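Local coordinates for isocitrate dehydrogenase [NAD] subunit 1, mitochondrial (Saccharomyces cerevisiae, PDB 3BLX), which oxidatively decarboxylates isocitrate to 2-oxoglutarate with NAD+ in the citric acid cycle and also binds the 5'-untranslated leaders of mitochondrial mRNAs, at residues F40-W49 with M298-Y307; G252-A260 with E270-L278. All coordinates share one frame; numbering follows the deposited sequence.

Contact 1. Residues F40-W49 with M298-Y307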
loop_
_atom_site.group_PDB
_atom_site.type_symbol
_atom_site.label_atom_id
_atom_site.label_comp_id
_atom_site.label_asym_id
_atom_site.label_seq_id
_atom_site.Cartn_x
_atom_site.Cartn_y
_atom_site.Cartn_z
ATOM N N PHE E 40 -30.919 26.132 -7.968
ATOM C CA PHE E 40 -30.721 24.765 -8.457
ATOM C C PHE E 40 -32.022 23.981 -8.585
ATOM O O PHE E 40 -32.220 23.311 -9.571
ATOM C CB PHE E 40 -29.706 23.989 -7.599
ATOM C CG PHE E 40 -28.271 24.141 -8.055
ATOM C CD1 PHE E 40 -27.814 25.336 -8.585
ATOM C CD2 PHE E 40 -27.377 23.113 -7.906
ATOM C CE1 PHE E 40 -26.503 25.475 -8.978
ATOM C CE2 PHE E 40 -26.075 23.249 -8.290
ATOM C CZ PHE E 40 -25.632 24.427 -8.831
ATOM N N GLU E 41 -32.895 24.054 -7.590
ATOM C CA GLU E 41 -34.200 23.413 -7.689
ATOM C C GLU E 41 -35.036 24.026 -8.820
ATOM O O GLU E 41 -35.788 23.328 -9.497
ATOM C CB GLU E 41 -34.968 23.477 -6.357
ATOM C CG GLU E 41 -35.527 24.845 -6.021
ATOM C CD GLU E 41 -36.470 24.832 -4.813
ATOM O OE1 GLU E 41 -36.850 25.935 -4.339
ATOM O OE2 GLU E 41 -36.828 23.722 -4.344
ATOM N N ALA E 42 -34.883 25.328 -9.026
ATOM C CA ALA E 42 -35.655 26.048 -10.031
ATOM C C ALA E 42 -35.266 25.617 -11.425
ATOM O O ALA E 42 -36.071 25.637 -12.341
ATOM C CB ALA E 42 -35.445 27.544 -9.885
ATOM N N GLU E 43 -34.010 25.246 -11.579
ATOM C CA GLU E 43 -33.479 24.847 -12.867
ATOM C C GLU E 43 -33.592 23.323 -12.988
ATOM O O GLU E 43 -33.255 22.731 -14.013
ATOM C CB GLU E 43 -32.027 25.287 -12.952
ATOM C CG GLU E 43 -31.492 25.362 -14.349
ATOM C CD GLU E 43 -32.071 26.515 -15.129
ATOM O OE1 GLU E 43 -31.951 26.517 -16.371
ATOM O OE2 GLU E 43 -32.654 27.419 -14.504
ATOM N N ASN E 44 -34.085 22.706 -11.914
ATOM C CA ASN E 44 -34.257 21.263 -11.821
ATOM C C ASN E 44 -33.000 20.467 -12.216
ATOM O O ASN E 44 -33.024 19.623 -13.120
ATOM C CB ASN E 44 -35.475 20.813 -12.622
ATOM C CG ASN E 44 -36.142 19.589 -12.023
ATOM O OD1 ASN E 44 -36.353 19.493 -10.814
ATOM N ND2 ASN E 44 -36.479 18.647 -12.872
ATOM N N ILE E 45 -31.905 20.751 -11.517
ATOM C CA ILE E 45 -30.610 20.132 -11.771
ATOM C C ILE E 45 -30.535 18.815 -11.002
ATOM O O ILE E 45 -31.068 18.713 -9.882
ATOM C CB ILE E 45 -29.454 21.102 -11.361
ATOM C CG1 ILE E 45 -29.451 22.326 -12.277
ATOM C CG2 ILE E 45 -28.094 20.435 -11.414
ATOM C CD1 ILE E 45 -28.378 23.350 -11.972
ATOM N N PRO E 46 -29.894 17.794 -11.612
ATOM C CA PRO E 46 -29.809 16.438 -11.044
ATOM C C PRO E 46 -28.768 16.351 -9.924
ATOM O O PRO E 46 -27.827 15.570 -9.977
ATOM C CB PRO E 46 -29.365 15.572 -12.237
ATOM C CG PRO E 46 -29.183 16.497 -13.400
ATOM C CD PRO E 46 -29.176 17.893 -12.895
ATOM N N ILE E 47 -28.949 17.162 -8.902
ATOM C CA ILE E 47 -28.040 17.158 -7.785
ATOM C C ILE E 47 -28.806 17.000 -6.492
ATOM O O ILE E 47 -29.766 17.718 -6.239
ATOM C CB ILE E 47 -27.193 18.441 -7.771
ATOM C CG1 ILE E 47 -26.196 18.408 -8.926
ATOM C CG2 ILE E 47 -26.471 18.590 -6.448
ATOM C CD1 ILE E 47 -25.255 19.558 -8.954
ATOM N N ASP E 48 -28.402 16.020 -5.696
ATOM C CA ASP E 48 -28.925 15.833 -4.350
ATOM C C ASP E 48 -27.893 16.309 -3.325
ATOM O O ASP E 48 -26.755 15.854 -3.313
ATOM C CB ASP E 48 -29.255 14.365 -4.107
ATOM C CG ASP E 48 -30.456 13.862 -4.933
ATOM O OD1 ASP E 48 -31.292 14.686 -5.367
ATOM O OD2 ASP E 48 -30.564 12.626 -5.133
ATOM N N TRP E 49 -28.281 17.238 -2.469
ATOM C CA TRP E 49 -27.359 17.735 -1.463
ATOM C C TRP E 49 -27.288 16.795 -0.281
ATOM O O TRP E 49 -28.305 16.311 0.195
ATOM C CB TRP E 49 -27.790 19.099 -0.989
ATOM C CG TRP E 49 -28.015 20.085 -2.100
ATOM C CD1 TRP E 49 -29.210 20.565 -2.535
ATOM C CD2 TRP E 49 -27.008 20.728 -2.896
ATOM N NE1 TRP E 49 -29.016 21.452 -3.555
ATOM C CE2 TRP E 49 -27.674 21.580 -3.794
ATOM C CE3 TRP E 49 -25.610 20.670 -2.927
ATOM C CZ2 TRP E 49 -27.000 22.369 -4.708
ATOM C CZ3 TRP E 49 -24.942 21.441 -3.862
ATOM C CH2 TRP E 49 -25.633 22.282 -4.729
ATOM N N MET E 298 -18.383 24.345 -10.137
ATOM C CA MET E 298 -18.718 22.983 -9.744
ATOM C C MET E 298 -19.517 22.260 -10.834
ATOM O O MET E 298 -19.252 21.107 -11.139
ATOM C CB MET E 298 -19.468 22.961 -8.410
ATOM C CG MET E 298 -19.729 21.581 -7.919
ATOM S SD MET E 298 -20.881 21.547 -6.556
ATOM C CE MET E 298 -22.374 22.136 -7.381
ATOM N N LEU E 299 -20.489 22.942 -11.427
ATOM C CA LEU E 299 -21.274 22.360 -12.506
ATOM C C LEU E 299 -20.369 21.953 -13.681
ATOM O O LEU E 299 -20.452 20.824 -14.169
ATOM C CB LEU E 299 -22.362 23.336 -12.962
ATOM C CG LEU E 299 -23.523 23.548 -11.978
ATOM C CD1 LEU E 299 -24.434 24.648 -12.459
ATOM C CD2 LEU E 299 -24.318 22.273 -11.721
ATOM N N ASN E 300 -19.515 22.872 -14.122
ATOM C CA ASN E 300 -18.514 22.589 -15.144
ATOM C C ASN E 300 -17.746 21.306 -14.840
ATOM O O ASN E 300 -17.604 20.430 -15.682
ATOM C CB ASN E 300 -17.509 23.738 -15.254
ATOM C CG ASN E 300 -18.067 24.948 -16.009
ATOM O OD1 ASN E 300 -19.085 24.862 -16.703
ATOM N ND2 ASN E 300 -17.386 26.079 -15.884
ATOM N N HIS E 301 -17.256 21.209 -13.617
ATOM C CA HIS E 301 -16.480 20.073 -13.187
ATOM C C HIS E 301 -17.271 18.760 -13.207
ATOM O O HIS E 301 -16.733 17.693 -13.502
ATOM C CB HIS E 301 -15.988 20.330 -11.774
ATOM C CG HIS E 301 -14.833 19.474 -11.379
ATOM N ND1 HIS E 301 -14.970 18.383 -10.550
ATOM C CD2 HIS E 301 -13.511 19.557 -11.686
ATOM C CE1 HIS E 301 -13.789 17.816 -10.369
ATOM N NE2 HIS E 301 -12.884 18.519 -11.034
ATOM N N LEU E 302 -18.550 18.828 -12.861
ATOM C CA LEU E 302 -19.386 17.639 -12.849
ATOM C C LEU E 302 -19.786 17.201 -14.252
ATOM O O LEU E 302 -20.414 16.163 -14.417
ATOM C CB LEU E 302 -20.627 17.908 -12.035
ATOM C CG LEU E 302 -20.358 17.927 -10.550
ATOM C CD1 LEU E 302 -21.610 18.353 -9.815
ATOM C CD2 LEU E 302 -19.938 16.543 -10.120
ATOM N N GLY E 303 -19.436 18.010 -15.255
ATOM C CA GLY E 303 -19.797 17.755 -16.638
ATOM C C GLY E 303 -21.165 18.256 -17.067
ATOM O O GLY E 303 -21.562 18.074 -18.226
ATOM N N LEU E 304 -21.901 18.858 -16.131
ATOM C CA LEU E 304 -23.151 19.506 -16.465
ATOM C C LEU E 304 -22.773 20.682 -17.351
ATOM O O LEU E 304 -22.362 20.486 -18.489
ATOM C CB LEU E 304 -23.878 19.907 -15.203
ATOM C CG LEU E 304 -24.263 18.640 -14.409
ATOM C CD1 LEU E 304 -24.986 18.970 -13.110
ATOM C CD2 LEU E 304 -25.102 17.649 -15.244
ATOM N N ASN E 305 -22.891 21.897 -16.861
ATOM C CA ASN E 305 -22.313 23.045 -17.580
ATOM C C ASN E 305 -23.073 23.642 -18.791
ATOM O O ASN E 305 -22.776 24.745 -19.244
ATOM C CB ASN E 305 -20.795 22.853 -17.841
ATOM C CG ASN E 305 -20.488 22.124 -19.125
ATOM O OD1 ASN E 305 -21.194 22.281 -20.117
ATOM N ND2 ASN E 305 -19.413 21.332 -19.124
ATOM N N GLU E 306 -24.059 22.932 -19.303
ATOM C CA GLU E 306 -25.086 23.595 -20.077
ATOM C C GLU E 306 -25.803 24.416 -19.019
ATOM O O GLU E 306 -25.963 25.626 -19.170
ATOM C CB GLU E 306 -26.039 22.587 -20.710
ATOM C CG GLU E 306 -25.339 21.426 -21.454
ATOM C CD GLU E 306 -24.942 20.235 -20.546
ATOM O OE1 GLU E 306 -25.548 20.045 -19.454
ATOM O OE2 GLU E 306 -24.026 19.474 -20.942
ATOM N N TYR E 307 -26.185 23.752 -17.927
ATOM C CA TYR E 307 -26.753 24.428 -16.763
ATOM C C TYR E 307 -25.842 25.564 -16.244
ATOM O O TYR E 307 -26.312 26.587 -15.737
ATOM C CB TYR E 307 -26.964 23.437 -15.626
ATOM C CG TYR E 307 -28.046 22.405 -15.832
ATOM C CD1 TYR E 307 -27.736 21.116 -16.250
ATOM C CD2 TYR E 307 -29.371 22.702 -15.565
ATOM C CE1 TYR E 307 -28.720 20.167 -16.416
ATOM C CE2 TYR E 307 -30.360 21.757 -15.722
ATOM C CZ TYR E 307 -30.032 20.492 -16.149
ATOM O OH TYR E 307 -31.026 19.549 -16.309
#

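Contact 2. Residues G252-A260 with E270-L278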
loop_
_atom_site.group_PDB
_atom_site.type_symbol
_atom_site.label_atom_id
_atom_site.label_comp_id
_atom_site.label_asym_id
_atom_site.label_seq_id
_atom_site.Cartn_x
_atom_site.Cartn_y
_atom_site.Cartn_z
ATOM N N GLY E 252 -14.427 44.849 -7.276
ATOM C CA GLY E 252 -15.585 45.319 -6.546
ATOM C C GLY E 252 -15.925 44.592 -5.255
ATOM O O GLY E 252 -17.031 44.737 -4.717
ATOM N N GLY E 253 -14.991 43.789 -4.756
ATOM C CA GLY E 253 -15.154 43.159 -3.459
ATOM C C GLY E 253 -15.306 41.649 -3.472
ATOM O O GLY E 253 -15.604 41.057 -4.501
ATOM N N PRO E 254 -15.144 41.035 -2.297
ATOM C CA PRO E 254 -15.160 39.596 -2.035
ATOM C C PRO E 254 -16.428 38.936 -2.531
ATOM O O PRO E 254 -16.407 37.752 -2.835
ATOM C CB PRO E 254 -15.160 39.520 -0.503
ATOM C CG PRO E 254 -14.754 40.843 -0.034
ATOM C CD PRO E 254 -15.195 41.817 -1.053
ATOM N N GLY E 255 -17.519 39.690 -2.580
ATOM C CA GLY E 255 -18.811 39.154 -2.957
ATOM C C GLY E 255 -18.910 38.740 -4.407
ATOM O O GLY E 255 -19.900 38.145 -4.789
ATOM N N LEU E 256 -17.876 39.018 -5.200
ATOM C CA LEU E 256 -17.888 38.752 -6.647
ATOM C C LEU E 256 -16.847 37.740 -7.138
ATOM O O LEU E 256 -16.671 37.553 -8.353
ATOM C CB LEU E 256 -17.646 40.051 -7.391
ATOM C CG LEU E 256 -18.595 41.169 -6.978
ATOM C CD1 LEU E 256 -18.097 42.515 -7.500
ATOM C CD2 LEU E 256 -19.948 40.838 -7.505
ATOM N N VAL E 257 -16.170 37.095 -6.191
ATOM C CA VAL E 257 -15.010 36.264 -6.475
ATOM C C VAL E 257 -15.276 34.780 -6.388
ATOM O O VAL E 257 -15.418 34.251 -5.289
ATOM C CB VAL E 257 -13.931 36.524 -5.440
ATOM C CG1 VAL E 257 -12.719 35.661 -5.758
ATOM C CG2 VAL E 257 -13.577 37.995 -5.412
ATOM N N ALA E 258 -15.310 34.099 -7.528
ATOM C CA ALA E 258 -15.497 32.637 -7.529
ATOM C C ALA E 258 -14.228 31.920 -7.049
ATOM O O ALA E 258 -13.130 32.449 -7.146
ATOM C CB ALA E 258 -15.908 32.140 -8.911
ATOM N N GLY E 259 -14.380 30.713 -6.532
ATOM C CA GLY E 259 -13.236 29.988 -6.049
ATOM C C GLY E 259 -13.423 28.488 -6.120
ATOM O O GLY E 259 -14.564 27.988 -6.145
ATOM N N ALA E 260 -12.294 27.774 -6.141
ATOM C CA ALA E 260 -12.303 26.324 -6.125
ATOM C C ALA E 260 -11.067 25.798 -5.442
ATOM O O ALA E 260 -10.008 26.403 -5.504
ATOM C CB ALA E 260 -12.413 25.768 -7.563
ATOM N N GLU E 270 -16.094 27.043 -3.431
ATOM C CA GLU E 270 -16.306 28.027 -2.367
ATOM C C GLU E 270 -15.762 29.358 -2.803
ATOM O O GLU E 270 -14.793 29.413 -3.546
ATOM C CB GLU E 270 -15.591 27.610 -1.078
ATOM C CG GLU E 270 -14.132 28.039 -1.016
ATOM C CD GLU E 270 -13.532 28.010 0.404
ATOM O OE1 GLU E 270 -14.298 28.081 1.393
ATOM O OE2 GLU E 270 -12.286 27.925 0.533
ATOM N N PRO E 271 -16.381 30.442 -2.339
ATOM C CA PRO E 271 -15.957 31.805 -2.685
ATOM C C PRO E 271 -14.452 32.035 -2.446
ATOM O O PRO E 271 -13.905 31.712 -1.382
ATOM C CB PRO E 271 -16.788 32.675 -1.747
ATOM C CG PRO E 271 -17.985 31.864 -1.430
ATOM C CD PRO E 271 -17.504 30.434 -1.389
ATOM N N GLY E 272 -13.803 32.615 -3.449
ATOM C CA GLY E 272 -12.373 32.668 -3.500
ATOM C C GLY E 272 -11.698 33.607 -2.521
ATOM O O GLY E 272 -10.470 33.558 -2.371
ATOM N N SER E 273 -12.471 34.469 -1.866
ATOM C CA SER E 273 -11.888 35.441 -0.954
ATOM C C SER E 273 -12.288 35.200 0.482
ATOM O O SER E 273 -11.851 35.915 1.379
ATOM C CB SER E 273 -12.246 36.867 -1.367
ATOM O OG SER E 273 -11.199 37.419 -2.138
ATOM N N ARG E 274 -13.119 34.191 0.704
ATOM C CA ARG E 274 -13.614 33.896 2.040
ATOM C C ARG E 274 -14.437 35.054 2.619
ATOM O O ARG E 274 -14.564 35.179 3.832
ATOM C CB ARG E 274 -12.451 33.523 2.961
ATOM C CG ARG E 274 -12.107 32.038 2.953
ATOM C CD ARG E 274 -11.353 31.588 1.710
ATOM N NE ARG E 274 -11.109 30.141 1.724
ATOM C CZ ARG E 274 -10.052 29.556 2.291
ATOM N NH1 ARG E 274 -9.128 30.301 2.891
ATOM N NH2 ARG E 274 -9.916 28.226 2.258
ATOM N N HIS E 275 -14.997 35.884 1.733
ATOM C CA HIS E 275 -15.831 37.036 2.107
ATOM C C HIS E 275 -15.169 37.899 3.176
ATOM O O HIS E 275 -15.821 38.439 4.074
ATOM C CB HIS E 275 -17.217 36.583 2.568
ATOM C CG HIS E 275 -18.182 36.330 1.447
ATOM N ND1 HIS E 275 -19.428 36.925 1.386
ATOM C CD2 HIS E 275 -18.089 35.541 0.348
ATOM C CE1 HIS E 275 -20.058 36.513 0.297
ATOM N NE2 HIS E 275 -19.271 35.670 -0.347
ATOM N N VAL E 276 -13.853 37.979 3.059
ATOM C CA VAL E 276 -13.017 38.785 3.925
ATOM C C VAL E 276 -13.732 40.074 4.359
ATOM O O VAL E 276 -14.273 40.152 5.475
ATOM C CB VAL E 276 -11.655 39.089 3.225
ATOM C CG1 VAL E 276 -10.576 38.026 3.592
ATOM C CG2 VAL E 276 -11.847 39.191 1.699
ATOM N N GLY E 277 -13.752 41.069 3.473
ATOM C CA GLY E 277 -14.364 42.352 3.781
ATOM C C GLY E 277 -15.857 42.394 3.492
ATOM O O GLY E 277 -16.436 43.484 3.333
ATOM N N LEU E 278 -16.468 41.209 3.402
ATOM C CA LEU E 278 -17.924 41.090 3.334
ATOM C C LEU E 278 -18.507 41.155 4.734
ATOM O O LEU E 278 -18.989 40.150 5.277
ATOM C CB LEU E 278 -18.375 39.826 2.597
ATOM C CG LEU E 278 -18.988 40.101 1.216
ATOM C CD1 LEU E 278 -20.518 40.091 1.273
ATOM C CD2 LEU E 278 -18.465 41.419 0.584
#

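Contact 1. Residues F40-W49 with M298-Y307
I45 lies over one face of the Y307 ring where a beta-alpha-beta crossover of the dehydrogenase fold, strand 17-25 to helix 27-42 to strand 47-51, packs against the junction of helices 289-302 and 306-320. The isoleucine runs alongside the tyrosine, the two side chains pointing opposite ways, with I45 CG1 3.3 Å from Y307 CD2. E43 meets the same ring in plane at its edge, its CG 3.6 Å from Y307 CD2. With CG anti to the backbone N (chi1 -161°) and a bend at chi2, E43 can graze the tyrosine and still send OE1 to a salt bridge with R310. Replacing Y307 by an alanine would probably open a gap beside I45 and leave the aliphatic part of E43 without its ring partner. Deeper in, F40 and L299 extend toward each other. Both leucine methyls reach the same ring atom, F40 CZ, CD1 lying 3.8 Å from it, while I45 CD1 covers the centre of one face of the phenyl ring. I47 keeps its CG1 arm extended (chi2 -176°), which carries CD1 among four side chains: its nearest partner is L302 CD1 at 3.9 Å, and M298, L299 and L304 complete the ring of contacts. M298 brings its methyl to the edge of the F40 ring, with CE 4.0 Å from F40 CE2.

Contact 2. Residues G252-A260 with E270-L278
P254 is enclosed by the returning loop: its CB lies 3.7 Å from H275 CA, its CG meets V276 CG2, and its CD lies 3.7 Å from L278 CD2. L226 of the neighbouring subunit 2 also packs on this proline. At G255 the same L278 methyl reaches over the backbone N, although 274-278 are poorly ordered. V257 has CG1 anti to its backbone N (chi1 -179°), which places that methyl 3.8 Å from G272 CA and the other branch toward S273 OG. Its carbonyl O accepts from G272 N at 2.9 Å. This bond extends the base of the antiparallel beta hairpin of strands 258-262 and 267-269, and the next one follows two residues on, from E270 N to G259 O at 3.3 Å. Between them the chains draw close, G259 CA and G272 CA being 3.8 Å apart; a CB on G259 would probably run into E270 O, and one on G272 into A258 O. Beyond the hairpin bond, the side chain of E270 is gripped side-on by R274, whose NE and NH2 both donate to OE2, the NE bond measuring 2.8 Å. The side chain of E270 lies about 7 Å from that of R129, a probable substrate-binding residue.

How the contacts relate
From the N terminus, the chain runs through strand 17-25 and helix 27-42 into 40-49, the first half of contact 1, which waits for its partner until 298-307, with 248 residues between. Contact 2 opens and closes wholly within that span, returning on itself after only nine residues, so the two nest and do not cross. Their centres are 21 Å apart and their nearest atoms about 7 Å, without touching. Both reach the same mixed sheet, contact 1 through strand 47-51 and contact 2 through strand 258-262. Helix 289-302 connects them further: A290 and M291 near its start touch P271, whereas its last turn belongs to contact 1.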